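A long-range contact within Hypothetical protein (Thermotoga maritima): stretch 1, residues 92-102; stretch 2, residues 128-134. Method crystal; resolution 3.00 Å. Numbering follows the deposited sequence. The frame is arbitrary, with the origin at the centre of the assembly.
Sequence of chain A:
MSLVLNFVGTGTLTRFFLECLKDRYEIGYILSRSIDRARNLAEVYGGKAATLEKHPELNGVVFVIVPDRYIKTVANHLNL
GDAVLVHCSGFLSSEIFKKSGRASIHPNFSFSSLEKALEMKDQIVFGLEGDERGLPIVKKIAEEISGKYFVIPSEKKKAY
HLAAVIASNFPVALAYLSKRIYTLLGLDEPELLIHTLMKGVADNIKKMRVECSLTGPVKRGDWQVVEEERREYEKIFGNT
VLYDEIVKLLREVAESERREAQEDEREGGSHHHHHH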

ATOM      1  N   LEU A  92      20.779  -6.894  -8.114  1.00 21.75           N
ATOM      2  CA  LEU A  92      22.210  -7.125  -8.295  1.00 22.31           C
ATOM      3  C   LEU A  92      23.066  -6.220  -7.422  1.00 24.38           C
ATOM      4  O   LEU A  92      22.656  -5.114  -7.047  1.00 24.81           O
ATOM      5  CB  LEU A  92      22.597  -6.950  -9.772  1.00 21.70           C
ATOM      6  CG  LEU A  92      21.995  -7.948 -10.773  1.00 21.34           C
ATOM      7  CD1 LEU A  92      22.113  -7.439 -12.208  1.00 19.88           C
ATOM      8  CD2 LEU A  92      22.680  -9.286 -10.605  1.00 18.27           C
ATOM      9  N   SER A  93      24.267  -6.703  -7.110  1.00 25.56           N
ATOM     10  CA  SER A  93      25.212  -5.988  -6.266  1.00 26.30           C
ATOM     11  C   SER A  93      26.369  -5.392  -7.057  1.00 27.66           C
ATOM     12  O   SER A  93      26.695  -5.852  -8.154  1.00 25.80           O
ATOM     13  CB  SER A  93      25.774  -6.947  -5.219  1.00 26.84           C
ATOM     14  OG  SER A  93      26.619  -6.274  -4.313  1.00 31.43           O
ATOM     15  N   SER A  94      26.980  -4.358  -6.492  1.00 30.34           N
ATOM     16  CA  SER A  94      28.136  -3.717  -7.111  1.00 34.07           C
ATOM     17  C   SER A  94      29.160  -4.810  -7.429  1.00 38.34           C
ATOM     18  O   SER A  94      29.722  -4.857  -8.526  1.00 41.31           O
ATOM     19  CB  SER A  94      28.771  -2.736  -6.137  1.00 33.73           C
ATOM     20  OG  SER A  94      29.248  -3.423  -4.984  1.00 31.94           O
ATOM     21  N   GLU A  95      29.395  -5.677  -6.440  1.00 39.74           N
ATOM     22  CA  GLU A  95      30.331  -6.787  -6.553  1.00 39.66           C
ATOM     23  C   GLU A  95      30.248  -7.558  -7.859  1.00 39.26           C
ATOM     24  O   GLU A  95      31.173  -8.286  -8.206  1.00 39.98           O
ATOM     25  CB  GLU A  95      30.124  -7.770  -5.405  1.00 41.47           C
ATOM     26  CG  GLU A  95      30.929  -7.458  -4.162  1.00 45.52           C
ATOM     27  CD  GLU A  95      30.705  -8.484  -3.068  1.00 47.08           C
ATOM     28  OE1 GLU A  95      30.738  -9.693  -3.384  1.00 48.45           O
ATOM     29  OE2 GLU A  95      30.504  -8.084  -1.900  1.00 49.00           O
ATOM     30  N   ILE A  96      29.147  -7.422  -8.581  1.00 38.72           N
ATOM     31  CA  ILE A  96      29.028  -8.146  -9.833  1.00 40.11           C
ATOM     32  C   ILE A  96      30.094  -7.641 -10.811  1.00 39.29           C
ATOM     33  O   ILE A  96      30.376  -8.284 -11.820  1.00 39.16           O
ATOM     34  CB  ILE A  96      27.613  -7.978 -10.445  1.00 40.35           C
ATOM     35  CG1 ILE A  96      27.453  -8.914 -11.647  1.00 41.61           C
ATOM     36  CG2 ILE A  96      27.378  -6.533 -10.851  1.00 41.00           C
ATOM     37  CD1 ILE A  96      26.079  -8.858 -12.312  1.00 41.83           C
ATOM     38  N   PHE A  97      30.700  -6.502 -10.475  1.00 39.16           N
ATOM     39  CA  PHE A  97      31.730  -5.858 -11.300  1.00 37.69           C
ATOM     40  C   PHE A  97      33.127  -6.438 -11.104  1.00 38.29           C
ATOM     41  O   PHE A  97      33.992  -6.291 -11.966  1.00 37.70           O
ATOM     42  CB  PHE A  97      31.779  -4.346 -11.007  1.00 34.67           C
ATOM     43  CG  PHE A  97      30.722  -3.541 -11.720  1.00 30.40           C
ATOM     44  CD1 PHE A  97      30.169  -2.413 -11.122  1.00 29.16           C
ATOM     45  CD2 PHE A  97      30.309  -3.879 -12.996  1.00 28.92           C
ATOM     46  CE1 PHE A  97      29.217  -1.629 -11.788  1.00 27.76           C
ATOM     47  CE2 PHE A  97      29.358  -3.100 -13.666  1.00 28.55           C
ATOM     48  CZ  PHE A  97      28.815  -1.973 -13.056  1.00 26.36           C
ATOM     49  N   LYS A  98      33.348  -7.086  -9.969  1.00 40.35           N
ATOM     50  CA  LYS A  98      34.651  -7.676  -9.668  1.00 42.89           C
ATOM     51  C   LYS A  98      35.816  -6.766 -10.089  1.00 44.37           C
ATOM     52  O   LYS A  98      36.587  -7.097 -10.993  1.00 44.84           O
ATOM     53  CB  LYS A  98      34.775  -9.040 -10.354  1.00 41.88           C
ATOM     54  CG  LYS A  98      33.802 -10.077  -9.841  1.00 40.74           C
ATOM     55  CD  LYS A  98      34.230 -10.624  -8.494  1.00 41.39           C
ATOM     56  CE  LYS A  98      33.232 -11.674  -7.985  1.00 42.93           C
ATOM     57  NZ  LYS A  98      33.800 -12.600  -6.941  1.00 41.19           N
ATOM     58  N   LYS A  99      35.914  -5.615  -9.431  1.00 45.14           N
ATOM     59  CA  LYS A  99      36.965  -4.640  -9.681  1.00 47.01           C
ATOM     60  C   LYS A  99      37.223  -3.872  -8.373  1.00 48.76           C
ATOM     61  O   LYS A  99      36.406  -3.903  -7.452  1.00 48.66           O
ATOM     62  CB  LYS A  99      36.543  -3.668 -10.783  1.00 48.58           C
ATOM     63  CG  LYS A  99      37.646  -2.691 -11.185  1.00 51.40           C
ATOM     64  CD  LYS A  99      37.105  -1.290 -11.455  1.00 51.79           C
ATOM     65  CE  LYS A  99      38.213  -0.374 -11.961  1.00 52.26           C
ATOM     66  NZ  LYS A  99      38.743  -0.799 -13.294  1.00 51.35           N
ATOM     67  N   SER A 100      38.344  -3.169  -8.293  1.00 49.87           N
ATOM     68  CA  SER A 100      38.683  -2.451  -7.075  1.00 50.75           C
ATOM     69  C   SER A 100      37.855  -1.222  -6.725  1.00 50.76           C
ATOM     70  O   SER A 100      37.739  -0.889  -5.551  1.00 51.79           O
ATOM     71  CB  SER A 100      40.156  -2.054  -7.088  1.00 52.51           C
ATOM     72  OG  SER A 100      40.487  -1.355  -5.895  1.00 55.39           O
ATOM     73  N   GLY A 101      37.295  -0.530  -7.710  1.00 49.90           N
ATOM     74  CA  GLY A 101      36.504   0.648  -7.379  1.00 48.56           C
ATOM     75  C   GLY A 101      35.074   0.502  -7.847  1.00 47.46           C
ATOM     76  O   GLY A 101      34.750   0.914  -8.959  1.00 48.19           O
ATOM     77  N   ARG A 102      34.212  -0.070  -7.010  1.00 45.33           N
ATOM     78  CA  ARG A 102      32.820  -0.281  -7.401  1.00 42.85           C
ATOM     79  C   ARG A 102      31.779   0.294  -6.446  1.00 41.90           C
ATOM     80  O   ARG A 102      32.107   0.787  -5.371  1.00 42.67           O
ATOM     81  CB  ARG A 102      32.565  -1.778  -7.601  1.00 42.53           C
ATOM     82  CG  ARG A 102      33.096  -2.639  -6.480  1.00 42.49           C
ATOM     83  CD  ARG A 102      32.976  -4.114  -6.812  1.00 44.15           C
ATOM     84  NE  ARG A 102      33.731  -4.940  -5.877  1.00 45.94           N
ATOM     85  CZ  ARG A 102      33.507  -4.990  -4.567  1.00 48.02           C
ATOM     86  NH1 ARG A 102      32.535  -4.259  -4.020  1.00 45.96           N
ATOM     87  NH2 ARG A 102      34.271  -5.769  -3.804  1.00 49.74           N
ATOM     88  N   LEU A 128      22.095   2.377  -1.222  1.00 34.38           N
ATOM     89  CA  LEU A 128      23.463   2.388  -1.707  1.00 35.56           C
ATOM     90  C   LEU A 128      24.153   1.141  -1.182  1.00 36.19           C
ATOM     91  O   LEU A 128      23.654   0.477  -0.274  1.00 36.80           O
ATOM     92  CB  LEU A 128      24.192   3.648  -1.227  1.00 34.85           C
ATOM     93  CG  LEU A 128      23.350   4.925  -1.171  1.00 34.70           C
ATOM     94  CD1 LEU A 128      24.251   6.120  -0.957  1.00 34.14           C
ATOM     95  CD2 LEU A 128      22.566   5.084  -2.454  1.00 35.79           C
ATOM     96  N   GLU A 129      25.307   0.840  -1.759  1.00 37.18           N
ATOM     97  CA  GLU A 129      26.097  -0.331  -1.402  1.00 37.43           C
ATOM     98  C   GLU A 129      27.261  -0.299  -2.391  1.00 39.27           C
ATOM     99  O   GLU A 129      27.093  -0.583  -3.580  1.00 39.85           O
ATOM    100  CB  GLU A 129      25.228  -1.593  -1.562  1.00 34.35           C
ATOM    101  CG  GLU A 129      25.936  -2.933  -1.508  1.00 31.11           C
ATOM    102  CD  GLU A 129      26.496  -3.352  -2.859  1.00 31.37           C
ATOM    103  OE1 GLU A 129      27.735  -3.308  -3.031  1.00 33.00           O
ATOM    104  OE2 GLU A 129      25.701  -3.714  -3.754  1.00 29.09           O
ATOM    105  N   GLY A 130      28.433   0.091  -1.908  1.00 41.42           N
ATOM    106  CA  GLY A 130      29.581   0.169  -2.786  1.00 42.19           C
ATOM    107  C   GLY A 130      30.897  -0.292  -2.199  1.00 43.89           C
ATOM    108  O   GLY A 130      30.980  -0.837  -1.088  1.00 42.55           O
ATOM    109  N   ASP A 131      31.938  -0.056  -2.988  1.00 46.43           N
ATOM    110  CA  ASP A 131      33.315  -0.399  -2.646  1.00 48.05           C
ATOM    111  C   ASP A 131      33.757   0.413  -1.438  1.00 48.87           C
ATOM    112  O   ASP A 131      32.990   1.221  -0.920  1.00 50.18           O
ATOM    113  CB  ASP A 131      34.207  -0.099  -3.857  1.00 48.08           C
ATOM    114  CG  ASP A 131      35.646  -0.431  -3.614  1.00 48.76           C
ATOM    115  OD1 ASP A 131      36.368   0.402  -3.031  1.00 50.56           O
ATOM    116  OD2 ASP A 131      36.058  -1.538  -4.004  1.00 49.74           O
ATOM    117  N   GLU A 132      34.978   0.209  -0.978  1.00 49.97           N
ATOM    118  CA  GLU A 132      35.458   0.978   0.148  1.00 51.58           C
ATOM    119  C   GLU A 132      35.519   2.428  -0.329  1.00 52.85           C
ATOM    120  O   GLU A 132      34.956   3.327   0.282  1.00 53.57           O
ATOM    121  CB  GLU A 132      36.872   0.482   0.557  1.00 20.39           C
ATOM    122  N   ARG A 133      36.204   2.633  -1.447  1.00 53.27           N
ATOM    123  CA  ARG A 133      36.368   3.962  -2.043  1.00 53.06           C
ATOM    124  C   ARG A 133      35.296   4.269  -3.087  1.00 51.30           C
ATOM    125  O   ARG A 133      35.216   5.386  -3.597  1.00 51.34           O
ATOM    126  CB  ARG A 133      37.764   4.100  -2.674  1.00 55.80           C
ATOM    127  CG  ARG A 133      38.061   3.130  -3.826  1.00 56.88           C
ATOM    128  CD  ARG A 133      39.569   3.074  -4.092  1.00 59.58           C
ATOM    129  NE  ARG A 133      39.914   2.331  -5.305  1.00 62.51           N
ATOM    130  CZ  ARG A 133      39.882   2.834  -6.540  1.00 63.56           C
ATOM    131  NH1 ARG A 133      39.524   4.100  -6.753  1.00 61.78           N
ATOM    132  NH2 ARG A 133      40.196   2.059  -7.571  1.00 64.49           N
ATOM    133  N   GLY A 134      34.488   3.264  -3.412  1.00 48.83           N
ATOM    134  CA  GLY A 134      33.419   3.457  -4.380  1.00 44.62           C
ATOM    135  C   GLY A 134      32.135   3.906  -3.694  1.00 42.06           C
ATOM    136  O   GLY A 134      31.252   4.504  -4.311  1.00 39.68           O
TER

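How do the two backbones meet? Stretch 1 makes a short 3-10 segment at 94-97, then runs through loop to Arg102; stretch 2 is largely irregular, although 132-134 adopt helical phi/psi values without the regular bonds. The backbones come together at Arg102 and Asp131, whose CA atoms lie 4.8 Å apart. There Asp131 N donates a hydrogen bond to Arg102 O at 2.5 Å, a length to be read with caution at 3.00 Å resolution, since the carbonyl oxygen is crowded in the model. The same oxygen receives a CA-H...O contact from Gly134, with 3.1 Å between Gly134 CA and Arg102 O. A CB on Gly134 would point toward stretch 1 and lie only 1.8 Å from Arg102 O, so the absence of a side chain is what allows this approach.

What joins the start of the 3-10 segment to stretch 2? The carboxylate of Glu129 does. Its CA-to-CB bond points sideways, but with chi1 t and chi2 m the end of the side chain comes nearer to stretch 1. Glu129 OE2 accepts hydrogen bonds from Ser93 OG at 2.8 Å and from Ser94 N at 3.1 Å, the latter nearly straight at 166°. Ser94 OG, in the p rotamer, donates to Glu129 OE1 over a very short 2.5 Å. Glutamate suits this buried place because its two oxygens can accept from a backbone amide and two small hydroxyls; OE1 is also hydrogen-bonded elsewhere in the structure.

What does Asp131 add beyond its backbone amide? Its CA-to-CB bond points toward stretch 1, and its methylene packs there, with Asp131 CB 3.8 Å from Arg102 CG. The carboxylate also braces its own loop: Arg133 N donates to Asp131 OD1 at 2.7 Å, and Gly134 N adds a weak bond to Asp131 OD1 at 3.4 Å. Asp131 OD2 lies over one face of the Arg102 guanidinium, 4.5 Å from Arg102 NH1; the charges are opposite, but no N-H points at the oxygen.

How do the arginines and Gly101 close the contact? Arg102 has the largest area covered by the partner stretch, and its contribution combines backbone bonding with aliphatic packing. Arg133 starts sideways but its end reaches stretch 1, where Gly101 CA lies over one face of its guanidinium and Ser100 OG sits near the plane at its edge, 3.8 Å from Arg133 NE. Glycine leaves room here: a CB on Gly101 would be a tight 3.1 Å from Arg133 NH2. Altogether the contact buries 413 Å², summed over both sides.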